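Local coordinates for putative dihydrodipicolinate synthase family protein (Coccidioides immitis, PDB 3QFE) that is of unknown function but belongs to the dihydrodipicolinate synthase family and folds as a TIM barrel with added C-terminal helices, at residues Thr92-Asn100 with Phe130-Pro139; Thr264-Phe272 with Lys300-Ala311. All coordinates share one frame; numbering follows the deposited sequence. Where two conformers were deposited one is given.

Contact 1: Thr92-Asn100 with Phe130-Pro139; sequences TRQVLEHIN and FFDDVSCQSP
Leu-96 and Gln-137 cross at about a right angle near the exposed margin of this helix pair, and the glutamine can be followed outward from its root. Its CB lies 3.9 Å from Leu-96 CD2. Beyond CG the chain runs extended and lays the flat amide against the other leucine methyl, with Gln-137 CD 3.6 Å and OE1 3.5 Å from Leu-96 CD1, which sits over the amide face. At the tip, NE2 turns back and donates to Asp-133 OD1 (2.8 Å, N-H...O 166°). The acceptor is approached from above the carboxylate plane, and the bond fixes the rotation of the amide. The second carboxylate oxygen, Asp-133 OD2, rests against the methyl of Thr-92.

Facing the barrel, the buried Val-95, Ile-99, Phe-130 and Val-134 make the contact mainly apolar. Ile-99 divides its branches: CD1 meets Val-134 CG1 at 3.7 Å, whereas CG2 reaches Ser-138 OG (3.4 Å) and the exposed Pro-139 ring. That serine hydroxyl has its polar partner in Leu-140 O. Phe-130 swings its ring away from its backbone N (chi1 171°) and offers an edge to helix 92-100, where Thr-92 OG1 and Val-95 CG2 lie near the ring plane, the latter 3.9 Å from Phe-130 CZ.

Strand 109-112 runs beneath both helices, its Val-110 touching Ile-99 and Ser-138 and its Val-112 touching Phe-130. Two near-parallel helices, here crossing at -27°, that rest on the strand linking them in sequence are characteristic of consecutive beta-alpha units in the outer layer of a TIM barrel.

Contact 2: Thr264-Phe272 with Lys300-Ala311; sequences TTKYAAAIF and KQEVRKVMAEVA
In Tyr-267 the ring carbon CG stands opposite the backbone N (chi1 173°), which lays the ring beside Lys-300, while the lysine CG folds back beside its own N and the rest of that chain stays extended. The aliphatic part of the lysine can therefore pass across the tyrosine ring at about a right angle. Lys-300 CG rides over the centre of one face, 3.6 Å from the Tyr-267 ring centroid, in a CH-pi contact. CB, CD and CE add further contacts with the ring, and the ammonium continues away toward Glu-283 and Glu-297 in long, weak ion pairs.

A bend at chi3 (-68°) brings the Arg-304 guanidinium round to the phenolic end of the same ring. There NH1 donates to Tyr-267 OH at 3.0 Å with an N-H...O angle of 146°; the oxygen lies close to the guanidinium plane, so the group meets it edge-on. Ile-271 CD1 lies 3.8 Å from Arg-304 CG, packing against the arginine's aliphatic root.

Inward, Val-303 sends its two methyls to different partners: CG2 to Thr-264 CG2 (3.7 Å), CG1 to Ala-268 CB (3.9 Å) and to the edges of the Tyr-267 and Phe-272 rings. Met-307 follows one turn later, its SD 3.7 Å from Phe-272 CE2 in an oblique Met-aromatic contact and its CE 3.8 Å from Ala-268 CB. Ala-311 CB closes the row against Phe-272 CE1, while Phe-225 meets the same phenylalanine ring from outside the two helices.

The small Ala-268 lets Val-303 and Met-307 of the other helix come close, and the pair joins helix 262-271 to helix 297-317 in the C-terminal helical region that follows the TIM barrel in this family.

Contact 1 and contact 2 lie on opposite sides of the chain's centre, with their own centres 38 Å apart and their nearest atoms about 18 Å apart, so neither touches the other. They come in series along the chain and share no helix. Contact 1 pairs helices 92-105 and 124-137, which alternate with strands of the eight-stranded parallel sheet; contact 2 pairs helices 262-271 and 297-317, which come after the last strand, 216-218, with no strand between them. Together they illustrate how one chain uses helix pairing in two settings, first within the repeating layer around the barrel and then in the helical region added at its C-terminal end.

Contact 1: Thr92-Asn100 with Phe130-Pro139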
loop_
_atom_site.group_PDB
_atom_site.type_symbol
_atom_site.label_atom_id
_atom_site.label_comp_id
_atom_site.label_asym_id
_atom_site.label_seq_id
_atom_site.Cartn_x
_atom_site.Cartn_y
_atom_site.Cartn_z
ATOM N N THR A 92 -20.635 -4.369 6.914
ATOM C CA THR A 92 -20.428 -3.094 7.588
ATOM C C THR A 92 -19.989 -3.286 9.040
ATOM O O THR A 92 -19.144 -2.549 9.542
ATOM C CB THR A 92 -21.719 -2.293 7.557
ATOM O OG1 THR A 92 -22.191 -2.244 6.203
ATOM C CG2 THR A 92 -21.522 -0.873 8.097
ATOM N N ARG A 93 -20.542 -4.294 9.706
ATOM C CA ARG A 93 -20.188 -4.572 11.084
ATOM C C ARG A 93 -18.698 -4.912 11.215
ATOM O O ARG A 93 -17.993 -4.355 12.059
ATOM C CB ARG A 93 -21.073 -5.694 11.631
ATOM C CG ARG A 93 -20.612 -6.290 12.957
ATOM C CD ARG A 93 -21.280 -5.641 14.158
ATOM N NE ARG A 93 -21.093 -6.522 15.300
ATOM C CZ ARG A 93 -20.118 -6.401 16.197
ATOM N NH1 ARG A 93 -19.237 -5.395 16.124
ATOM N NH2 ARG A 93 -20.025 -7.289 17.176
ATOM N N GLN A 94 -18.212 -5.805 10.361
ATOM C CA GLN A 94 -16.800 -6.182 10.372
ATOM C C GLN A 94 -15.903 -5.017 10.033
ATOM O O GLN A 94 -14.891 -4.817 10.688
ATOM C CB GLN A 94 -16.544 -7.308 9.394
ATOM C CG GLN A 94 -17.103 -8.640 9.800
ATOM C CD GLN A 94 -17.161 -9.572 8.621
ATOM O OE1 GLN A 94 -17.272 -9.125 7.465
ATOM N NE2 GLN A 94 -17.114 -10.873 8.891
ATOM N N VAL A 95 -16.278 -4.232 9.025
ATOM C CA VAL A 95 -15.506 -3.048 8.651
ATOM C C VAL A 95 -15.401 -2.038 9.795
ATOM O O VAL A 95 -14.303 -1.555 10.069
ATOM C CB VAL A 95 -16.030 -2.378 7.335
ATOM C CG1 VAL A 95 -15.265 -1.050 7.024
ATOM C CG2 VAL A 95 -15.880 -3.361 6.154
ATOM N N LEU A 96 -16.512 -1.769 10.494
ATOM C CA LEU A 96 -16.483 -0.834 11.627
ATOM C C LEU A 96 -15.656 -1.332 12.804
ATOM O O LEU A 96 -14.958 -0.559 13.453
ATOM C CB LEU A 96 -17.895 -0.458 12.078
ATOM C CG LEU A 96 -18.584 0.444 11.064
ATOM C CD1 LEU A 96 -20.011 0.676 11.521
ATOM C CD2 LEU A 96 -17.819 1.782 10.833
ATOM N N GLU A 97 -15.722 -2.628 13.077
ATOM C CA GLU A 97 -14.871 -3.212 14.105
ATOM C C GLU A 97 -13.372 -3.043 13.747
ATOM O O GLU A 97 -12.584 -2.562 14.583
ATOM C CB GLU A 97 -15.257 -4.680 14.328
ATOM C CG GLU A 97 -14.345 -5.440 15.274
ATOM C CD GLU A 97 -14.875 -6.844 15.571
ATOM O OE1 GLU A 97 -14.498 -7.821 14.850
ATOM O OE2 GLU A 97 -15.679 -6.950 16.513
ATOM N N HIS A 98 -12.991 -3.395 12.508
ATOM C CA HIS A 98 -11.622 -3.149 12.044
ATOM C C HIS A 98 -11.234 -1.688 12.135
ATOM O O HIS A 98 -10.138 -1.368 12.612
ATOM C CB HIS A 98 -11.431 -3.582 10.599
ATOM C CG HIS A 98 -11.505 -5.057 10.395
ATOM N ND1 HIS A 98 -11.732 -5.620 9.160
ATOM C CD2 HIS A 98 -11.375 -6.087 11.265
ATOM C CE1 HIS A 98 -11.731 -6.938 9.277
ATOM N NE2 HIS A 98 -11.542 -7.244 10.548
ATOM N N ILE A 99 -12.120 -0.797 11.678
ATOM C CA ILE A 99 -11.815 0.620 11.767
ATOM C C ILE A 99 -11.558 1.074 13.214
ATOM O O ILE A 99 -10.537 1.700 13.487
ATOM C CB ILE A 99 -12.902 1.498 11.098
ATOM C CG1 ILE A 99 -12.865 1.323 9.562
ATOM C CG2 ILE A 99 -12.700 2.951 11.493
ATOM C CD1 ILE A 99 -14.033 2.049 8.812
ATOM N N ASN A 100 -12.467 0.732 14.131
ATOM C CA ASN A 100 -12.293 1.093 15.520
ATOM C C ASN A 100 -11.024 0.492 16.126
ATOM O O ASN A 100 -10.329 1.157 16.889
ATOM C CB ASN A 100 -13.561 0.761 16.321
ATOM C CG ASN A 100 -14.665 1.783 16.080
ATOM O OD1 ASN A 100 -14.457 2.988 16.252
ATOM N ND2 ASN A 100 -15.818 1.319 15.645
ATOM N N PHE A 130 -23.252 1.798 1.699
ATOM C CA PHE A 130 -22.135 1.285 2.485
ATOM C C PHE A 130 -21.101 2.374 2.784
ATOM O O PHE A 130 -20.785 2.645 3.946
ATOM C CB PHE A 130 -21.471 0.142 1.734
ATOM C CG PHE A 130 -20.185 -0.332 2.350
ATOM C CD1 PHE A 130 -20.197 -1.191 3.433
ATOM C CD2 PHE A 130 -18.966 0.053 1.819
ATOM C CE1 PHE A 130 -19.005 -1.659 3.996
ATOM C CE2 PHE A 130 -17.774 -0.394 2.367
ATOM C CZ PHE A 130 -17.787 -1.259 3.460
ATOM N N PHE A 131 -20.581 3.001 1.735
ATOM C CA PHE A 131 -19.612 4.072 1.922
ATOM C C PHE A 131 -20.164 5.270 2.688
ATOM O O PHE A 131 -19.453 5.829 3.532
ATOM C CB PHE A 131 -18.991 4.494 0.605
ATOM C CG PHE A 131 -17.927 3.563 0.139
ATOM C CD1 PHE A 131 -16.713 3.500 0.797
ATOM C CD2 PHE A 131 -18.135 2.740 -0.962
ATOM C CE1 PHE A 131 -15.720 2.637 0.372
ATOM C CE2 PHE A 131 -17.129 1.870 -1.397
ATOM C CZ PHE A 131 -15.926 1.821 -0.723
ATOM N N ASP A 132 -21.410 5.650 2.410
ATOM C CA ASP A 132 -22.116 6.657 3.223
ATOM C C ASP A 132 -22.125 6.307 4.723
ATOM O O ASP A 132 -21.772 7.124 5.572
ATOM C CB ASP A 132 -23.566 6.825 2.746
ATOM C CG ASP A 132 -23.689 7.635 1.440
ATOM O OD1 ASP A 132 -22.658 8.107 0.879
ATOM O OD2 ASP A 132 -24.846 7.799 0.972
ATOM N N ASP A 133 -22.527 5.083 5.033
ATOM C CA ASP A 133 -22.605 4.606 6.408
ATOM C C ASP A 133 -21.221 4.521 7.074
ATOM O O ASP A 133 -21.034 4.926 8.235
ATOM C CB ASP A 133 -23.288 3.252 6.406
ATOM C CG ASP A 133 -23.803 2.858 7.762
ATOM O OD1 ASP A 133 -23.849 3.718 8.667
ATOM O OD2 ASP A 133 -24.161 1.675 7.918
ATOM N N VAL A 134 -20.242 4.034 6.318
ATOM C CA VAL A 134 -18.912 3.892 6.838
ATOM C C VAL A 134 -18.228 5.227 7.135
ATOM O O VAL A 134 -17.680 5.383 8.232
ATOM C CB VAL A 134 -18.038 2.940 5.977
ATOM C CG1 VAL A 134 -16.570 3.119 6.313
ATOM C CG2 VAL A 134 -18.453 1.493 6.208
ATOM N N SER A 135 -18.270 6.183 6.191
ATOM C CA SER A 135 -17.618 7.506 6.380
ATOM C C SER A 135 -18.183 8.204 7.586
ATOM O O SER A 135 -17.465 8.759 8.397
ATOM C CB SER A 135 -17.855 8.450 5.206
ATOM O OG SER A 135 -17.638 7.812 3.976
ATOM N N CYS A 136 -19.498 8.184 7.658
ATOM C CA CYS A 136 -20.239 8.813 8.716
ATOM C C CYS A 136 -19.933 8.223 10.108
ATOM O O CYS A 136 -19.847 8.974 11.078
ATOM C CB CYS A 136 -21.730 8.742 8.353
ATOM S SG CYS A 136 -22.869 8.992 9.679
ATOM N N GLN A 137 -19.746 6.902 10.212
ATOM C CA GLN A 137 -19.491 6.269 11.520
ATOM C C GLN A 137 -18.014 6.198 11.902
ATOM O O GLN A 137 -17.687 6.023 13.087
ATOM C CB GLN A 137 -20.110 4.874 11.590
ATOM C CG GLN A 137 -21.641 4.849 11.567
ATOM C CD GLN A 137 -22.184 3.530 12.052
ATOM O OE1 GLN A 137 -21.931 3.116 13.184
ATOM N NE2 GLN A 137 -22.928 2.852 11.203
ATOM N N SER A 138 -17.134 6.351 10.906
ATOM C CA SER A 138 -15.715 6.112 11.087
ATOM C C SER A 138 -15.034 7.246 11.843
ATOM O O SER A 138 -15.197 8.418 11.503
ATOM C CB SER A 138 -14.998 5.867 9.752
ATOM O OG SER A 138 -13.583 5.836 9.947
ATOM N N PRO A 139 -14.263 6.890 12.881
ATOM C CA PRO A 139 -13.497 7.890 13.613
ATOM C C PRO A 139 -12.243 8.343 12.878
ATOM O O PRO A 139 -11.593 9.285 13.320
ATOM C CB PRO A 139 -13.122 7.180 14.919
ATOM C CG PRO A 139 -13.325 5.732 14.671
ATOM C CD PRO A 139 -14.338 5.590 13.582
#

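Contact 2: Thr264-Phe272 with Lys300-Ala311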
loop_
_atom_site.group_PDB
_atom_site.type_symbol
_atom_site.label_atom_id
_atom_site.label_comp_id
_atom_site.label_asym_id
_atom_site.label_seq_id
_atom_site.Cartn_x
_atom_site.Cartn_y
_atom_site.Cartn_z
ATOM N N THR A 264 5.848 -13.992 -4.613
ATOM C CA THR A 264 7.045 -13.507 -5.285
ATOM C C THR A 264 7.513 -12.194 -4.656
ATOM O O THR A 264 8.705 -12.016 -4.398
ATOM C CB THR A 264 6.815 -13.354 -6.812
ATOM O OG1 THR A 264 6.519 -14.634 -7.370
ATOM C CG2 THR A 264 8.058 -12.851 -7.494
ATOM N N THR A 265 6.573 -11.289 -4.410
ATOM C CA THR A 265 6.868 -10.027 -3.746
ATOM C C THR A 265 7.490 -10.244 -2.359
ATOM O O THR A 265 8.539 -9.673 -2.070
ATOM C CB THR A 265 5.616 -9.124 -3.647
ATOM O OG1 THR A 265 5.234 -8.732 -4.965
ATOM C CG2 THR A 265 5.899 -7.840 -2.808
ATOM N N LYS A 266 6.871 -11.081 -1.527
ATOM C CA LYS A 266 7.445 -11.439 -0.209
ATOM C C LYS A 266 8.878 -11.953 -0.310
ATOM O O LYS A 266 9.728 -11.574 0.498
ATOM C CB LYS A 266 6.588 -12.462 0.537
ATOM C CG LYS A 266 5.186 -11.980 0.875
ATOM C CD LYS A 266 4.473 -12.926 1.852
ATOM C CE LYS A 266 5.028 -12.721 3.242
ATOM N NZ LYS A 266 4.307 -13.464 4.290
ATOM N N TYR A 267 9.151 -12.791 -1.309
ATOM C CA TYR A 267 10.476 -13.385 -1.479
ATOM C C TYR A 267 11.502 -12.324 -1.911
ATOM O O TYR A 267 12.663 -12.332 -1.476
ATOM C CB TYR A 267 10.443 -14.567 -2.455
ATOM C CG TYR A 267 11.827 -15.075 -2.774
ATOM C CD1 TYR A 267 12.515 -15.902 -1.875
ATOM C CD2 TYR A 267 12.492 -14.668 -3.934
ATOM C CE1 TYR A 267 13.806 -16.335 -2.149
ATOM C CE2 TYR A 267 13.788 -15.091 -4.201
ATOM C CZ TYR A 267 14.437 -15.926 -3.309
ATOM O OH TYR A 267 15.730 -16.342 -3.572
ATOM N N ALA A 268 11.072 -11.395 -2.762
ATOM C CA ALA A 268 11.968 -10.320 -3.197
ATOM C C ALA A 268 12.326 -9.444 -1.993
ATOM O O ALA A 268 13.477 -9.112 -1.784
ATOM C CB ALA A 268 11.336 -9.505 -4.317
ATOM N N ALA A 269 11.329 -9.102 -1.189
ATOM C CA ALA A 269 11.570 -8.343 0.036
ATOM C C ALA A 269 12.508 -9.120 0.951
ATOM O O ALA A 269 13.406 -8.534 1.555
ATOM C CB ALA A 269 10.268 -8.052 0.736
ATOM N N ALA A 270 12.334 -10.444 1.019
ATOM C CA ALA A 270 13.175 -11.266 1.878
ATOM C C ALA A 270 14.643 -11.111 1.508
ATOM O O ALA A 270 15.510 -11.063 2.391
ATOM C CB ALA A 270 12.769 -12.718 1.822
ATOM N N ILE A 271 14.955 -11.044 0.216
ATOM C CA ILE A 271 16.363 -11.107 -0.134
ATOM C C ILE A 271 16.979 -9.758 -0.409
ATOM O O ILE A 271 18.194 -9.641 -0.549
ATOM C CB ILE A 271 16.657 -12.122 -1.265
ATOM C CG1 ILE A 271 15.873 -11.775 -2.537
ATOM C CG2 ILE A 271 16.410 -13.564 -0.773
ATOM C CD1 ILE A 271 16.586 -12.239 -3.784
ATOM N N PHE A 272 16.142 -8.730 -0.484
ATOM C CA PHE A 272 16.657 -7.397 -0.696
ATOM C C PHE A 272 16.453 -6.534 0.535
ATOM O O PHE A 272 17.355 -6.444 1.371
ATOM C CB PHE A 272 16.100 -6.788 -1.982
ATOM C CG PHE A 272 16.515 -7.543 -3.213
ATOM C CD1 PHE A 272 17.875 -7.643 -3.565
ATOM C CD2 PHE A 272 15.563 -8.186 -4.016
ATOM C CE1 PHE A 272 18.284 -8.367 -4.714
ATOM C CE2 PHE A 272 15.950 -8.905 -5.173
ATOM C CZ PHE A 272 17.317 -9.001 -5.521
ATOM N N LYS A 300 12.247 -18.091 -7.991
ATOM C CA LYS A 300 13.258 -17.449 -7.143
ATOM C C LYS A 300 14.481 -17.055 -7.964
ATOM O O LYS A 300 14.987 -15.940 -7.818
ATOM C CB LYS A 300 13.676 -18.344 -5.973
ATOM C CG LYS A 300 12.618 -18.510 -4.870
ATOM C CD LYS A 300 13.033 -19.584 -3.835
ATOM C CE LYS A 300 12.027 -19.665 -2.669
ATOM N NZ LYS A 300 12.111 -20.935 -1.870
ATOM N N GLN A 301 14.941 -17.952 -8.838
ATOM C CA GLN A 301 16.100 -17.639 -9.690
ATOM C C GLN A 301 15.812 -16.383 -10.530
ATOM O O GLN A 301 16.629 -15.460 -10.560
ATOM C CB GLN A 301 16.525 -18.833 -10.548
ATOM N N GLU A 302 14.622 -16.332 -11.140
ATOM C CA GLU A 302 14.158 -15.192 -11.953
ATOM C C GLU A 302 14.215 -13.850 -11.186
ATOM O O GLU A 302 14.687 -12.843 -11.705
ATOM C CB GLU A 302 12.736 -15.459 -12.473
ATOM C CG GLU A 302 12.320 -14.723 -13.775
ATOM C CD GLU A 302 10.806 -14.870 -14.087
ATOM O OE1 GLU A 302 10.350 -15.989 -14.442
ATOM O OE2 GLU A 302 10.065 -13.865 -13.979
ATOM N N VAL A 303 13.739 -13.857 -9.947
ATOM C CA VAL A 303 13.788 -12.677 -9.101
ATOM C C VAL A 303 15.214 -12.152 -8.962
ATOM O O VAL A 303 15.458 -10.965 -9.171
ATOM C CB VAL A 303 13.163 -12.957 -7.732
ATOM C CG1 VAL A 303 13.381 -11.767 -6.767
ATOM C CG2 VAL A 303 11.678 -13.239 -7.908
ATOM N N ARG A 304 16.148 -13.046 -8.652
ATOM C CA ARG A 304 17.539 -12.670 -8.459
ATOM C C ARG A 304 18.175 -12.127 -9.742
ATOM O O ARG A 304 18.928 -11.155 -9.694
ATOM C CB ARG A 304 18.349 -13.836 -7.891
ATOM C CG ARG A 304 17.739 -14.448 -6.632
ATOM C CD ARG A 304 18.669 -15.440 -5.925
ATOM N NE ARG A 304 18.880 -16.665 -6.709
ATOM C CZ ARG A 304 18.259 -17.831 -6.503
ATOM N NH1 ARG A 304 17.372 -17.978 -5.523
ATOM N NH2 ARG A 304 18.532 -18.869 -7.284
ATOM N N LYS A 305 17.860 -12.730 -10.887
ATOM C CA LYS A 305 18.436 -12.277 -12.156
ATOM C C LYS A 305 17.869 -10.916 -12.563
ATOM O O LYS A 305 18.623 -9.970 -12.818
ATOM C CB LYS A 305 18.210 -13.299 -13.284
ATOM N N VAL A 306 16.544 -10.823 -12.582
ATOM C CA VAL A 306 15.836 -9.670 -13.111
ATOM C C VAL A 306 15.924 -8.425 -12.228
ATOM O O VAL A 306 15.744 -7.312 -12.712
ATOM C CB VAL A 306 14.355 -10.045 -13.389
ATOM C CG1 VAL A 306 13.402 -8.840 -13.253
ATOM C CG2 VAL A 306 14.238 -10.716 -14.750
ATOM N N MET A 307 16.201 -8.605 -10.943
ATOM C CA MET A 307 16.263 -7.473 -10.021
ATOM C C MET A 307 17.693 -7.030 -9.648
ATOM O O MET A 307 17.860 -6.037 -8.939
ATOM C CB MET A 307 15.456 -7.781 -8.763
ATOM C CG MET A 307 13.980 -7.923 -8.978
ATOM S SD MET A 307 13.108 -8.039 -7.394
ATOM C CE MET A 307 11.446 -8.372 -7.965
ATOM N N ALA A 308 18.705 -7.756 -10.134
ATOM C CA ALA A 308 20.113 -7.524 -9.771
ATOM C C ALA A 308 20.614 -6.116 -10.054
ATOM O O ALA A 308 21.401 -5.555 -9.250
ATOM C CB ALA A 308 21.031 -8.535 -10.446
ATOM N N GLU A 309 20.168 -5.551 -11.181
ATOM C CA GLU A 309 20.606 -4.216 -11.589
ATOM C C GLU A 309 20.054 -3.138 -10.652
ATOM O O GLU A 309 20.787 -2.262 -10.215
ATOM C CB GLU A 309 20.241 -3.896 -13.045
ATOM C CG GLU A 309 20.661 -2.482 -13.465
ATOM C CD GLU A 309 20.315 -2.118 -14.923
ATOM O OE1 GLU A 309 21.175 -1.524 -15.605
ATOM O OE2 GLU A 309 19.183 -2.400 -15.382
ATOM N N VAL A 310 18.756 -3.205 -10.369
ATOM C CA VAL A 310 18.116 -2.257 -9.454
ATOM C C VAL A 310 18.627 -2.440 -8.009
ATOM O O VAL A 310 18.753 -1.469 -7.279
ATOM C CB VAL A 310 16.577 -2.337 -9.571
ATOM C CG1 VAL A 310 15.889 -1.549 -8.468
ATOM C CG2 VAL A 310 16.149 -1.796 -10.931
ATOM N N ALA A 311 18.957 -3.669 -7.621
ATOM C CA ALA A 311 19.635 -3.916 -6.347
ATOM C C ALA A 311 20.935 -3.122 -6.242
ATOM O O ALA A 311 21.207 -2.520 -5.199
ATOM C CB ALA A 311 19.905 -5.409 -6.126
#